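Local coordinates for periplasmic zinc-binding protein troA (Treponema pallidum, PDB 1K0F) that binds zinc with high affinity in the periplasm and delivers it to the membrane permease of the TroABC transporter for import into the cell, at residues Q21-L26 and T129-Q134; P3-T8 and E119-L124; Y112-V117 and A138-L143; E47-A52 and G67-K72; V103-K108 and V261-H266. All blocks are in the same frame, centred on the assembly; numbering follows the deposited sequence.

Contact 1 of 5, residues Q21-L26 and T129-Q134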
# COMPACT_ATOMS: atom_id res chain seq x y z
N GLN A 21 -17.31 -8.13 7.55
CA GLN A 21 -17.39 -9.57 7.43
C GLN A 21 -18.45 -9.91 6.39
O GLN A 21 -18.43 -9.36 5.28
CB GLN A 21 -17.76 -10.19 8.77
CG GLN A 21 -17.02 -9.57 9.91
CD GLN A 21 -16.05 -10.53 10.53
OE1 GLN A 21 -14.86 -10.25 10.63
NE2 GLN A 21 -16.56 -11.67 10.96
N GLY A 22 -19.38 -10.78 6.76
CA GLY A 22 -20.42 -11.18 5.83
C GLY A 22 -21.65 -10.33 5.92
O GLY A 22 -22.71 -10.71 5.42
N ASP A 23 -21.53 -9.17 6.55
CA ASP A 23 -22.65 -8.27 6.68
C ASP A 23 -22.75 -7.40 5.46
O ASP A 23 -23.59 -6.51 5.38
CB ASP A 23 -22.50 -7.40 7.91
CG ASP A 23 -22.48 -8.20 9.16
OD1 ASP A 23 -23.35 -9.09 9.31
OD2 ASP A 23 -21.60 -7.94 10.00
N VAL A 24 -21.87 -7.62 4.50
CA VAL A 24 -21.92 -6.83 3.29
C VAL A 24 -21.43 -7.66 2.13
O VAL A 24 -20.83 -8.71 2.31
CB VAL A 24 -21.06 -5.51 3.37
CG1 VAL A 24 -21.35 -4.77 4.64
CG2 VAL A 24 -19.57 -5.83 3.28
N HIS A 25 -21.74 -7.19 0.94
CA HIS A 25 -21.27 -7.85 -0.25
C HIS A 25 -20.10 -6.94 -0.58
O HIS A 25 -20.28 -5.73 -0.70
CB HIS A 25 -22.34 -7.80 -1.33
CG HIS A 25 -23.37 -8.87 -1.18
ND1 HIS A 25 -24.68 -8.59 -0.83
CD2 HIS A 25 -23.30 -10.21 -1.33
CE1 HIS A 25 -25.36 -9.73 -0.77
NE2 HIS A 25 -24.54 -10.72 -1.06
N LEU A 26 -18.91 -7.51 -0.69
CA LEU A 26 -17.73 -6.70 -0.95
C LEU A 26 -17.07 -6.99 -2.28
O LEU A 26 -16.92 -8.13 -2.68
CB LEU A 26 -16.72 -6.88 0.18
CG LEU A 26 -15.24 -6.63 -0.14
CD1 LEU A 26 -15.03 -5.18 -0.56
CD2 LEU A 26 -14.41 -6.96 1.10
N THR A 129 -23.59 -1.44 14.05
CA THR A 129 -22.57 -0.72 14.82
C THR A 129 -21.86 -1.54 15.90
O THR A 129 -20.63 -1.47 16.03
CB THR A 129 -23.16 0.53 15.50
OG1 THR A 129 -23.47 1.51 14.51
CG2 THR A 129 -22.17 1.12 16.49
N ARG A 130 -22.61 -2.32 16.67
CA ARG A 130 -22.02 -3.14 17.72
C ARG A 130 -21.02 -4.17 17.21
O ARG A 130 -19.89 -4.25 17.68
CB ARG A 130 -23.13 -3.84 18.51
CG ARG A 130 -22.69 -4.26 19.90
CD ARG A 130 -23.42 -5.51 20.34
NE ARG A 130 -24.87 -5.33 20.31
CZ ARG A 130 -25.51 -4.34 20.93
NH1 ARG A 130 -24.82 -3.44 21.61
NH2 ARG A 130 -26.83 -4.26 20.85
N GLU A 131 -21.45 -4.97 16.24
CA GLU A 131 -20.59 -5.99 15.67
C GLU A 131 -19.51 -5.39 14.79
O GLU A 131 -18.43 -5.97 14.64
CB GLU A 131 -21.41 -7.01 14.87
CG GLU A 131 -22.57 -6.41 14.09
CD GLU A 131 -23.85 -6.38 14.88
OE1 GLU A 131 -24.09 -5.39 15.60
OE2 GLU A 131 -24.63 -7.36 14.79
N PHE A 132 -19.78 -4.23 14.19
CA PHE A 132 -18.80 -3.58 13.34
C PHE A 132 -17.81 -2.83 14.20
O PHE A 132 -16.73 -2.47 13.75
CB PHE A 132 -19.47 -2.60 12.39
CG PHE A 132 -20.09 -3.25 11.19
CD1 PHE A 132 -20.00 -4.62 11.00
CD2 PHE A 132 -20.76 -2.48 10.25
CE1 PHE A 132 -20.58 -5.21 9.89
CE2 PHE A 132 -21.34 -3.06 9.14
CZ PHE A 132 -21.25 -4.43 8.96
N THR A 133 -18.19 -2.62 15.45
CA THR A 133 -17.33 -1.90 16.38
C THR A 133 -16.37 -2.85 17.05
O THR A 133 -15.16 -2.67 16.98
CB THR A 133 -18.15 -1.21 17.48
OG1 THR A 133 -18.73 -0.01 16.96
CG2 THR A 133 -17.25 -0.85 18.66
N GLN A 134 -16.91 -3.87 17.70
CA GLN A 134 -16.05 -4.82 18.37
C GLN A 134 -15.06 -5.45 17.38
O GLN A 134 -13.85 -5.47 17.62
CB GLN A 134 -16.89 -5.88 19.06
CG GLN A 134 -16.10 -7.06 19.48
CD GLN A 134 -16.56 -8.30 18.77
OE1 GLN A 134 -15.84 -8.86 17.96
NE2 GLN A 134 -17.78 -8.72 19.07
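Asp-23 slides past the ring of Phe-132 in the opposite direction, each of its side-chain atoms but OD1 meeting the far corner of that ring. CB starts the run, 3.4 Å from Phe-132 CZ. CG is already next to the neighbouring carbon, 3.6 Å from Phe-132 CE1. The tip closes in further: OD2 of Asp-23 lies near the ring plane, at the edge, 2.9 Å from Phe-132 CE1, where a carboxylate oxygen would face the slightly positive rim of the ring. The carboxylate is not coplanar with the ring, the two planes standing 49° apart. With CG of Asp-23 anti to its carbonyl carbon (chi1 -63°), the group is swung alongside its own backbone N and reaches helix 129-156. OD2 has a stronger partner one turn on in that helix, a salt bridge to Arg-135, which probably fixes the rotation of the carboxylate and offsets the like charge of Glu-131, its OE2 5.7 Å from Asp-23 OD2. On the apolar side Val-24 CG1 approaches obliquely, 4.3 Å from Phe-132 CZ. Ile-19, Ala-20, Leu-121, Cys-122 and Leu-125 also touch the ring. The arrangement anchors the first turns of the long backbone helix, the hallmark of cluster 9 solute-binding proteins, to the loop between helix 10-20 and strand 25-28 within the beta-alpha-beta crossover that starts from strand 4-7.

Contact 2 of 5, residues P3-T8 and E119-L124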
# COMPACT_ATOMS: atom_id res chain seq x y z
N PRO A 3 -25.95 -4.80 1.78
CA PRO A 3 -25.43 -3.66 1.00
C PRO A 3 -24.10 -3.91 0.28
O PRO A 3 -23.23 -4.62 0.78
CB PRO A 3 -25.29 -2.55 2.03
CG PRO A 3 -25.09 -3.28 3.31
CD PRO A 3 -25.99 -4.46 3.22
N LEU A 4 -23.96 -3.29 -0.89
CA LEU A 4 -22.77 -3.45 -1.70
C LEU A 4 -21.69 -2.44 -1.38
O LEU A 4 -21.87 -1.24 -1.59
CB LEU A 4 -23.13 -3.31 -3.18
CG LEU A 4 -21.93 -3.45 -4.11
CD1 LEU A 4 -21.29 -4.80 -3.88
CD2 LEU A 4 -22.37 -3.29 -5.55
N VAL A 5 -20.57 -2.92 -0.85
CA VAL A 5 -19.46 -2.04 -0.54
C VAL A 5 -18.48 -2.27 -1.68
O VAL A 5 -18.29 -3.40 -2.11
CB VAL A 5 -18.76 -2.43 0.78
CG1 VAL A 5 -17.44 -1.65 0.93
CG2 VAL A 5 -19.68 -2.15 1.96
N VAL A 6 -17.88 -1.21 -2.19
CA VAL A 6 -16.92 -1.37 -3.28
C VAL A 6 -15.68 -0.59 -2.96
O VAL A 6 -15.74 0.62 -2.73
CB VAL A 6 -17.48 -0.89 -4.63
CG1 VAL A 6 -16.35 -0.79 -5.65
CG2 VAL A 6 -18.56 -1.86 -5.13
N THR A 7 -14.55 -1.28 -2.95
CA THR A 7 -13.29 -0.64 -2.64
C THR A 7 -12.30 -0.77 -3.79
O THR A 7 -12.46 -1.60 -4.69
CB THR A 7 -12.66 -1.25 -1.37
OG1 THR A 7 -11.89 -2.40 -1.73
CG2 THR A 7 -13.74 -1.66 -0.39
N THR A 8 -11.26 0.06 -3.74
CA THR A 8 -10.24 0.07 -4.76
C THR A 8 -9.11 -0.87 -4.38
O THR A 8 -9.15 -2.04 -4.69
CB THR A 8 -9.71 1.49 -4.93
OG1 THR A 8 -9.43 2.04 -3.64
CG2 THR A 8 -10.75 2.37 -5.62
N GLU A 119 -16.00 3.32 10.33
CA GLU A 119 -17.05 4.33 10.49
C GLU A 119 -17.93 4.50 9.25
O GLU A 119 -19.06 4.96 9.35
CB GLU A 119 -16.43 5.68 10.87
CG GLU A 119 -16.13 5.82 12.35
CD GLU A 119 -15.43 7.11 12.69
OE1 GLU A 119 -15.20 7.36 13.89
OE2 GLU A 119 -15.13 7.88 11.75
N SER A 120 -17.40 4.14 8.08
CA SER A 120 -18.17 4.24 6.84
C SER A 120 -19.17 3.09 6.84
O SER A 120 -20.35 3.26 6.52
CB SER A 120 -17.24 4.11 5.64
OG SER A 120 -16.82 5.37 5.17
N LEU A 121 -18.68 1.92 7.22
CA LEU A 121 -19.50 0.72 7.28
C LEU A 121 -20.66 0.93 8.26
O LEU A 121 -21.78 0.52 8.00
CB LEU A 121 -18.65 -0.48 7.70
CG LEU A 121 -17.60 -0.96 6.70
CD1 LEU A 121 -16.88 -2.18 7.28
CD2 LEU A 121 -18.25 -1.31 5.36
N CYS A 122 -20.37 1.59 9.38
CA CYS A 122 -21.38 1.85 10.39
C CYS A 122 -22.43 2.78 9.80
O CYS A 122 -23.63 2.57 9.97
CB CYS A 122 -20.76 2.50 11.63
SG CYS A 122 -19.77 1.41 12.66
N LYS A 123 -21.96 3.82 9.13
CA LYS A 123 -22.84 4.80 8.49
C LYS A 123 -23.71 4.08 7.48
O LYS A 123 -24.88 4.39 7.32
CB LYS A 123 -22.01 5.87 7.77
CG LYS A 123 -21.74 7.14 8.57
CD LYS A 123 -21.75 6.91 10.08
CE LYS A 123 -21.06 8.05 10.80
NZ LYS A 123 -21.76 8.42 12.06
N LEU A 124 -23.12 3.11 6.79
CA LEU A 124 -23.84 2.32 5.80
C LEU A 124 -24.86 1.41 6.49
O LEU A 124 -26.02 1.34 6.08
CB LEU A 124 -22.83 1.51 4.98
CG LEU A 124 -23.35 0.62 3.85
CD1 LEU A 124 -23.93 1.47 2.74
CD2 LEU A 124 -22.20 -0.25 3.33
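Val-5 and Leu-124 meet where helix 107-124 packs on one face of the parallel sheet of an alpha/beta domain, strand 4-7 being an inner strand of that sheet. The tight part centres on one methyl group: Val-5 CG2 lies 3.4 Å from Leu-124 CD2, and Leu-121 CD2, from the preceding turn of the helix, is 3.8 Å from Val-5 CG2. Leu-121 crosses the valine at about a right angle. Val-5 and Leu-121 are buried here, and Leu-54 of the neighbouring strand packs against them and against Leu-124, while Ile-19 and Ala-20 of helix 10-20 pack against Leu-121. Toward the chain start the contact slackens. Pro-3 and Leu-124 are both partly exposed, and the proline ring turns its CB and CG to the leucine at a greater distance. Leu-124 reaches both neighbours because its CG stands anti to the backbone N (chi1 -179°), directing the isobutyl group at the strand. Pro-3 CB lies 4.1 Å from Leu-124 CD2.

Contact 3 of 5, residues Y112-V117 and A138-L143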
# COMPACT_ATOMS: atom_id res chain seq x y z
N TYR A 112 -6.05 5.21 11.08
CA TYR A 112 -6.94 6.31 10.70
C TYR A 112 -7.83 5.80 9.57
O TYR A 112 -9.05 5.73 9.70
CB TYR A 112 -6.12 7.52 10.21
CG TYR A 112 -5.55 8.42 11.30
CD1 TYR A 112 -6.22 9.57 11.72
CD2 TYR A 112 -4.30 8.14 11.88
CE1 TYR A 112 -5.67 10.42 12.68
CE2 TYR A 112 -3.74 8.99 12.84
CZ TYR A 112 -4.44 10.13 13.24
OH TYR A 112 -3.89 10.97 14.18
N SER A 113 -7.20 5.44 8.45
CA SER A 113 -7.93 4.95 7.29
C SER A 113 -8.80 3.74 7.61
O SER A 113 -9.86 3.56 7.02
CB SER A 113 -6.95 4.59 6.17
OG SER A 113 -6.14 5.70 5.85
N VAL A 114 -8.35 2.90 8.54
CA VAL A 114 -9.13 1.74 8.92
C VAL A 114 -10.32 2.27 9.71
O VAL A 114 -11.44 1.78 9.57
CB VAL A 114 -8.32 0.77 9.79
CG1 VAL A 114 -9.26 -0.23 10.45
CG2 VAL A 114 -7.28 0.06 8.95
N LYS A 115 -10.05 3.30 10.52
CA LYS A 115 -11.09 3.94 11.33
C LYS A 115 -12.17 4.44 10.39
O LYS A 115 -13.37 4.28 10.64
CB LYS A 115 -10.50 5.11 12.13
CG LYS A 115 -11.41 5.63 13.26
CD LYS A 115 -11.48 7.15 13.29
CE LYS A 115 -11.39 7.67 14.71
NZ LYS A 115 -10.25 8.62 14.84
N ALA A 116 -11.72 5.05 9.29
CA ALA A 116 -12.58 5.59 8.26
C ALA A 116 -13.44 4.47 7.67
O ALA A 116 -14.66 4.61 7.53
CB ALA A 116 -11.74 6.23 7.16
N VAL A 117 -12.81 3.36 7.34
CA VAL A 117 -13.53 2.21 6.79
C VAL A 117 -14.62 1.76 7.76
O VAL A 117 -15.78 1.62 7.39
CB VAL A 117 -12.58 1.04 6.55
CG1 VAL A 117 -13.35 -0.14 6.04
CG2 VAL A 117 -11.50 1.44 5.56
N ALA A 138 -10.93 -5.30 17.36
CA ALA A 138 -10.11 -6.48 17.16
C ALA A 138 -9.15 -6.13 16.04
O ALA A 138 -7.96 -5.93 16.29
CB ALA A 138 -10.98 -7.65 16.77
N TYR A 139 -9.67 -6.02 14.82
CA TYR A 139 -8.85 -5.70 13.66
C TYR A 139 -7.78 -4.63 13.92
O TYR A 139 -6.71 -4.64 13.31
CB TYR A 139 -9.74 -5.29 12.49
CG TYR A 139 -8.99 -5.04 11.20
CD1 TYR A 139 -8.18 -6.02 10.63
CD2 TYR A 139 -9.12 -3.82 10.53
CE1 TYR A 139 -7.52 -5.79 9.41
CE2 TYR A 139 -8.47 -3.59 9.33
CZ TYR A 139 -7.67 -4.57 8.77
OH TYR A 139 -7.06 -4.31 7.57
N GLN A 140 -8.07 -3.70 14.82
CA GLN A 140 -7.09 -2.66 15.12
C GLN A 140 -5.98 -3.28 15.95
O GLN A 140 -4.80 -3.01 15.73
CB GLN A 140 -7.74 -1.50 15.88
CG GLN A 140 -7.66 -0.15 15.17
CD GLN A 140 -6.34 0.06 14.43
OE1 GLN A 140 -6.29 0.05 13.20
NE2 GLN A 140 -5.27 0.26 15.19
N GLN A 141 -6.37 -4.13 16.90
CA GLN A 141 -5.41 -4.80 17.75
C GLN A 141 -4.42 -5.56 16.88
O GLN A 141 -3.26 -5.70 17.23
CB GLN A 141 -6.14 -5.78 18.66
CG GLN A 141 -7.33 -5.16 19.34
CD GLN A 141 -7.19 -5.19 20.83
OE1 GLN A 141 -6.13 -5.51 21.36
NE2 GLN A 141 -8.27 -4.87 21.53
N GLN A 142 -4.91 -6.06 15.75
CA GLN A 142 -4.07 -6.79 14.82
C GLN A 142 -3.10 -5.78 14.22
O GLN A 142 -1.91 -6.06 14.07
CB GLN A 142 -4.92 -7.42 13.70
CG GLN A 142 -5.59 -8.75 14.08
CD GLN A 142 -6.54 -9.27 13.00
OE1 GLN A 142 -6.10 -9.70 11.93
NE2 GLN A 142 -7.83 -9.24 13.29
N LEU A 143 -3.62 -4.60 13.89
CA LEU A 143 -2.80 -3.53 13.33
C LEU A 143 -1.68 -3.22 14.31
O LEU A 143 -0.50 -3.20 13.95
CB LEU A 143 -3.65 -2.28 13.10
CG LEU A 143 -4.52 -2.20 11.84
CD1 LEU A 143 -4.14 -0.97 11.04
CD2 LEU A 143 -4.35 -3.47 11.00
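Val-114 faces Tyr-139, Gln-140 and Leu-143 across an antiparallel helix pair, formed where helix 129-156 runs back along helix 107-124 after a short connection. The short axes pass 11.0 Å apart with their directions 165° from one another. Val-114 has far more surface buried here than any other residue and projects from its helix toward all three. Its CG1 comes to the edge of the tyrosine ring, near the ring plane, 3.6 Å from Tyr-139 CD2 and equally far from CE2. Tyr-139 presents that edge because its CG is anti to the backbone N (chi1 -176°), which sends the ring between the helices; its hydroxyl goes on to a hydrogen bond with Asp-14 of helix 10-20. Gln-140, third in buried surface, begins beside the interface and bends back at chi2, so that its amide oxygen OE1 hangs over the valine, 4.0 Å from Val-114 CB. This is plain contact between an oxygen and a hydrocarbon. The pair closes inward on helix 260-273, whose Tyr-260 touches both Tyr-139 and Leu-143. Leu-143 does two jobs with its two methyl groups. CD2 sits over one face of the Tyr-139 ring, offset toward the rim, while CD1 meets the valine tip to tip, 3.9 Å from Val-114 CG2.

Contact 4 of 5, residues E47-A52 and G67-K72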
# COMPACT_ATOMS: atom_id res chain seq x y z
N GLU A 47 -19.64 -0.17 -13.10
CA GLU A 47 -21.00 -0.66 -12.91
C GLU A 47 -21.20 -1.14 -11.47
O GLU A 47 -22.16 -0.74 -10.81
CB GLU A 47 -21.27 -1.79 -13.90
CG GLU A 47 -22.15 -2.90 -13.38
CD GLU A 47 -22.58 -3.82 -14.49
OE1 GLU A 47 -23.36 -4.76 -14.22
OE2 GLU A 47 -22.12 -3.60 -15.63
N TRP A 48 -20.31 -2.01 -11.00
CA TRP A 48 -20.38 -2.50 -9.63
C TRP A 48 -20.51 -1.23 -8.82
O TRP A 48 -21.40 -1.11 -7.97
CB TRP A 48 -19.07 -3.20 -9.24
CG TRP A 48 -18.86 -4.55 -9.83
CD1 TRP A 48 -18.32 -4.84 -11.05
CD2 TRP A 48 -19.16 -5.82 -9.23
NE1 TRP A 48 -18.27 -6.20 -11.25
CE2 TRP A 48 -18.78 -6.82 -10.14
CE3 TRP A 48 -19.73 -6.19 -8.00
CZ2 TRP A 48 -18.94 -8.18 -9.87
CZ3 TRP A 48 -19.88 -7.55 -7.72
CH2 TRP A 48 -19.50 -8.53 -8.66
N LEU A 49 -19.62 -0.28 -9.11
CA LEU A 49 -19.60 1.01 -8.44
C LEU A 49 -20.99 1.59 -8.55
O LEU A 49 -21.58 2.00 -7.56
CB LEU A 49 -18.60 1.96 -9.11
CG LEU A 49 -17.10 1.90 -8.75
CD1 LEU A 49 -16.32 2.84 -9.64
CD2 LEU A 49 -16.91 2.27 -7.30
N GLY A 50 -21.50 1.61 -9.77
CA GLY A 50 -22.82 2.16 -10.01
C GLY A 50 -23.87 1.68 -9.03
O GLY A 50 -24.79 2.43 -8.70
N ASN A 51 -23.74 0.45 -8.56
CA ASN A 51 -24.72 -0.12 -7.63
C ASN A 51 -24.25 -0.16 -6.17
O ASN A 51 -25.01 -0.53 -5.28
CB ASN A 51 -25.10 -1.53 -8.06
CG ASN A 51 -25.11 -1.68 -9.56
OD1 ASN A 51 -25.77 -0.92 -10.27
ND2 ASN A 51 -24.39 -2.68 -10.06
N ALA A 52 -23.00 0.21 -5.94
CA ALA A 52 -22.46 0.19 -4.58
C ALA A 52 -23.23 1.12 -3.67
O ALA A 52 -23.74 2.15 -4.09
CB ALA A 52 -20.99 0.59 -4.60
N GLY A 67 -10.59 10.05 -10.17
CA GLY A 67 -11.27 11.27 -9.75
C GLY A 67 -12.61 11.53 -10.42
O GLY A 67 -13.62 11.72 -9.74
N GLU A 68 -12.61 11.56 -11.75
CA GLU A 68 -13.83 11.79 -12.51
C GLU A 68 -14.91 10.80 -12.06
O GLU A 68 -15.96 11.20 -11.56
CB GLU A 68 -13.56 11.61 -14.01
CG GLU A 68 -14.21 12.66 -14.91
CD GLU A 68 -13.35 13.90 -15.13
OE1 GLU A 68 -13.89 15.03 -15.02
OE2 GLU A 68 -12.14 13.76 -15.41
N VAL A 69 -14.62 9.51 -12.22
CA VAL A 69 -15.55 8.44 -11.84
C VAL A 69 -16.08 8.59 -10.41
O VAL A 69 -17.25 8.33 -10.16
CB VAL A 69 -14.90 7.03 -11.96
CG1 VAL A 69 -15.90 6.05 -12.55
CG2 VAL A 69 -13.65 7.09 -12.84
N PHE A 70 -15.22 9.00 -9.48
CA PHE A 70 -15.65 9.16 -8.10
C PHE A 70 -16.44 10.45 -7.89
O PHE A 70 -17.63 10.40 -7.57
CB PHE A 70 -14.43 9.14 -7.17
CG PHE A 70 -13.91 7.76 -6.90
CD1 PHE A 70 -14.75 6.65 -6.95
CD2 PHE A 70 -12.56 7.56 -6.61
CE1 PHE A 70 -14.25 5.37 -6.71
CE2 PHE A 70 -12.06 6.27 -6.38
CZ PHE A 70 -12.91 5.18 -6.43
N SER A 71 -15.79 11.60 -8.06
CA SER A 71 -16.47 12.88 -7.89
C SER A 71 -17.85 12.82 -8.53
O SER A 71 -18.79 13.47 -8.08
CB SER A 71 -15.63 14.02 -8.52
OG SER A 71 -15.93 14.21 -9.90
N LYS A 72 -17.97 12.00 -9.57
CA LYS A 72 -19.24 11.84 -10.27
C LYS A 72 -20.23 10.98 -9.48
O LYS A 72 -21.36 11.40 -9.21
CB LYS A 72 -18.99 11.22 -11.65
CG LYS A 72 -18.35 12.18 -12.64
CD LYS A 72 -17.72 11.43 -13.82
CE LYS A 72 -17.61 12.32 -15.06
NZ LYS A 72 -17.09 13.69 -14.76
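In Leu-49 and Phe-70 alike, CG lies anti to the carbonyl carbon (chi1 -84° and -78°), which leans the leucine's branches and the phenylalanine ring toward the gap between helices 43-51 and 67-73. There the two side chains cross at about a right angle. Leu-49 CD2 arrives at the edge of the ring, near its plane, 4.1 Å from Phe-70 CE1. Its other methyl, CD1, makes a looser touch on the outer side, 4.4 Å from CG1 of the partly exposed Val-69. No hydrogen bond joins the helices; the contact is small and wholly apolar. Underneath, Ile-55 of strand 54-57 supports both Leu-49 and Phe-70, Val-6 of strand 4-7 touches the leucine, and the Phe-70 ring meets that of Tyr-57. Two neighbouring helices thus lie side by side on a parallel sheet, helix 67-73 being the crossover from strand 54-57 to strand 78-81, as in the outer layer of a three-layer alpha-beta-alpha sandwich.

Contact 5 of 5, residues V103-K108 and V261-H266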
# COMPACT_ATOMS: atom_id res chain seq x y z
N VAL A 103 0.19 5.61 2.92
CA VAL A 103 0.08 5.63 4.37
C VAL A 103 -0.18 4.27 5.01
O VAL A 103 0.00 4.09 6.22
CB VAL A 103 -1.03 6.60 4.80
CG1 VAL A 103 -0.67 8.02 4.36
CG2 VAL A 103 -2.34 6.18 4.18
N TRP A 104 -0.61 3.30 4.22
CA TRP A 104 -0.88 1.98 4.75
C TRP A 104 0.43 1.29 5.10
O TRP A 104 0.44 0.09 5.40
CB TRP A 104 -1.62 1.14 3.73
CG TRP A 104 -0.89 1.08 2.45
CD1 TRP A 104 0.19 0.30 2.15
CD2 TRP A 104 -1.16 1.86 1.29
NE1 TRP A 104 0.61 0.55 0.87
CE2 TRP A 104 -0.19 1.50 0.32
CE3 TRP A 104 -2.12 2.83 0.97
CZ2 TRP A 104 -0.16 2.08 -0.95
CZ3 TRP A 104 -2.08 3.40 -0.29
CH2 TRP A 104 -1.11 3.03 -1.23
N PHE A 105 1.53 2.03 5.03
CA PHE A 105 2.82 1.45 5.36
C PHE A 105 3.28 1.93 6.72
O PHE A 105 4.35 1.56 7.20
CB PHE A 105 3.85 1.75 4.28
CG PHE A 105 3.85 0.72 3.17
CD1 PHE A 105 3.64 -0.62 3.46
CD2 PHE A 105 4.03 1.11 1.85
CE1 PHE A 105 3.60 -1.57 2.43
CE2 PHE A 105 3.99 0.17 0.82
CZ PHE A 105 3.78 -1.17 1.11
N ASP A 106 2.46 2.79 7.34
CA ASP A 106 2.71 3.25 8.69
C ASP A 106 1.48 2.71 9.42
O ASP A 106 0.46 3.39 9.53
CB ASP A 106 2.75 4.77 8.79
CG ASP A 106 3.07 5.25 10.21
OD1 ASP A 106 2.92 4.45 11.16
OD2 ASP A 106 3.48 6.42 10.38
N VAL A 107 1.58 1.46 9.86
CA VAL A 107 0.50 0.77 10.56
C VAL A 107 -0.24 1.63 11.55
O VAL A 107 -1.46 1.56 11.65
CB VAL A 107 1.04 -0.45 11.31
CG1 VAL A 107 -0.08 -1.17 12.00
CG2 VAL A 107 1.77 -1.37 10.36
N LYS A 108 0.49 2.46 12.29
CA LYS A 108 -0.10 3.33 13.29
C LYS A 108 -0.93 4.46 12.69
O LYS A 108 -1.91 4.92 13.27
CB LYS A 108 1.01 3.90 14.17
CG LYS A 108 0.69 3.93 15.66
CD LYS A 108 0.90 5.33 16.24
CE LYS A 108 2.13 5.39 17.14
NZ LYS A 108 2.01 6.46 18.17
N VAL A 261 -2.32 -7.22 7.10
CA VAL A 261 -1.43 -7.84 8.07
C VAL A 261 -0.36 -8.70 7.42
O VAL A 261 0.83 -8.43 7.57
CB VAL A 261 -2.24 -8.71 9.06
CG1 VAL A 261 -1.35 -9.81 9.67
CG2 VAL A 261 -2.83 -7.82 10.15
N GLY A 262 -0.78 -9.73 6.70
CA GLY A 262 0.18 -10.62 6.06
C GLY A 262 0.97 -9.96 4.96
O GLY A 262 2.17 -10.21 4.81
N MET A 263 0.32 -9.11 4.19
CA MET A 263 0.99 -8.42 3.10
C MET A 263 2.20 -7.66 3.64
O MET A 263 3.28 -7.70 3.05
CB MET A 263 0.05 -7.43 2.42
CG MET A 263 0.77 -6.30 1.68
SD MET A 263 0.17 -4.65 2.10
CE MET A 263 0.39 -3.80 0.50
N VAL A 264 1.97 -6.97 4.75
CA VAL A 264 3.02 -6.18 5.40
C VAL A 264 4.01 -7.08 6.14
O VAL A 264 5.20 -6.75 6.26
CB VAL A 264 2.40 -5.17 6.40
CG1 VAL A 264 3.50 -4.44 7.14
CG2 VAL A 264 1.52 -4.19 5.66
N THR A 265 3.53 -8.21 6.65
CA THR A 265 4.40 -9.12 7.35
C THR A 265 5.35 -9.66 6.32
O THR A 265 6.54 -9.79 6.57
CB THR A 265 3.63 -10.29 7.97
OG1 THR A 265 2.86 -9.81 9.08
CG2 THR A 265 4.60 -11.34 8.47
N HIS A 266 4.81 -9.96 5.15
CA HIS A 266 5.64 -10.47 4.08
C HIS A 266 6.70 -9.45 3.76
O HIS A 266 7.87 -9.79 3.57
CB HIS A 266 4.84 -10.71 2.81
CG HIS A 266 5.67 -10.63 1.56
ND1 HIS A 266 6.24 -11.74 0.98
CD2 HIS A 266 6.12 -9.57 0.86
CE1 HIS A 266 6.99 -11.37 -0.03
NE2 HIS A 266 6.94 -10.05 -0.12
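The rings of Trp-104 and Phe-105 share one methyl group of the facing helix, Met-263 CE, which approaches each of them obliquely. It lies 4.3 Å from Phe-105 CZ and 4.4 Å from Trp-104 CD1. The two rings also meet each other: Trp-104 NE1 stands 3.4 Å above one face of the Phe-105 ring, offset toward its rim. Phe-105 stacks in addition with Phe-171. The indole N-H is hydrogen-bonded to Ser-247 O, which probably fixes the rotation of the ring. Met-263 spans the gap with CG anti to its backbone N (chi1 157°), extending its thioether toward the aromatic pair. This corner borders the zinc site at the cleft between the two lobes of the cluster 9 fold, empty in this zinc-free structure: the indole and the imidazole of the zinc ligand His-102 meet with their planes about 70° apart, and the nearest atom of the indole is about 4 Å from the side chain of the ligand Asp-248. Next to Met-263 in the helix, Val-264 CG2 sits 4.4 Å from Trp-104 O, a buried carbonyl that accepts from the hydroxyl of Tyr-260. Behind the aromatics the chain turns into helix 107-124. Asp-106 is its N-cap, OD1 taking a weak bond from Lys-108 N at 3.3 Å. Val-107, the first residue after the cap, points to helix 261-266 and packs on Leu-146 of helix 129-156.

In the fold
Contacts 1, 2 and 3 follow helices 107-124 and 129-156 down one lobe, and contact 5 takes over where helix 107-124 begins. Contacts 1 and 2, with centres 9 Å apart, share the sheet: His-25 N is 3.0 Å from Pro-3 O and His-25 O is 2.8 Å from Val-5 N, probable hydrogen bonds between neighbouring strands. The helices of contact 4 lie on the other side of that sheet from helix 107-124; the centres of contacts 2 and 4 are 13 Å apart, with Val-6 CG1 3.5 Å from Leu-49 CD2. Contacts 3 and 5, centres 11 Å apart, touch through Leu-143 and Val-107. Contact 5 alone borders the zinc site; the centre of contact 4 is about 27 Å from that of contact 5.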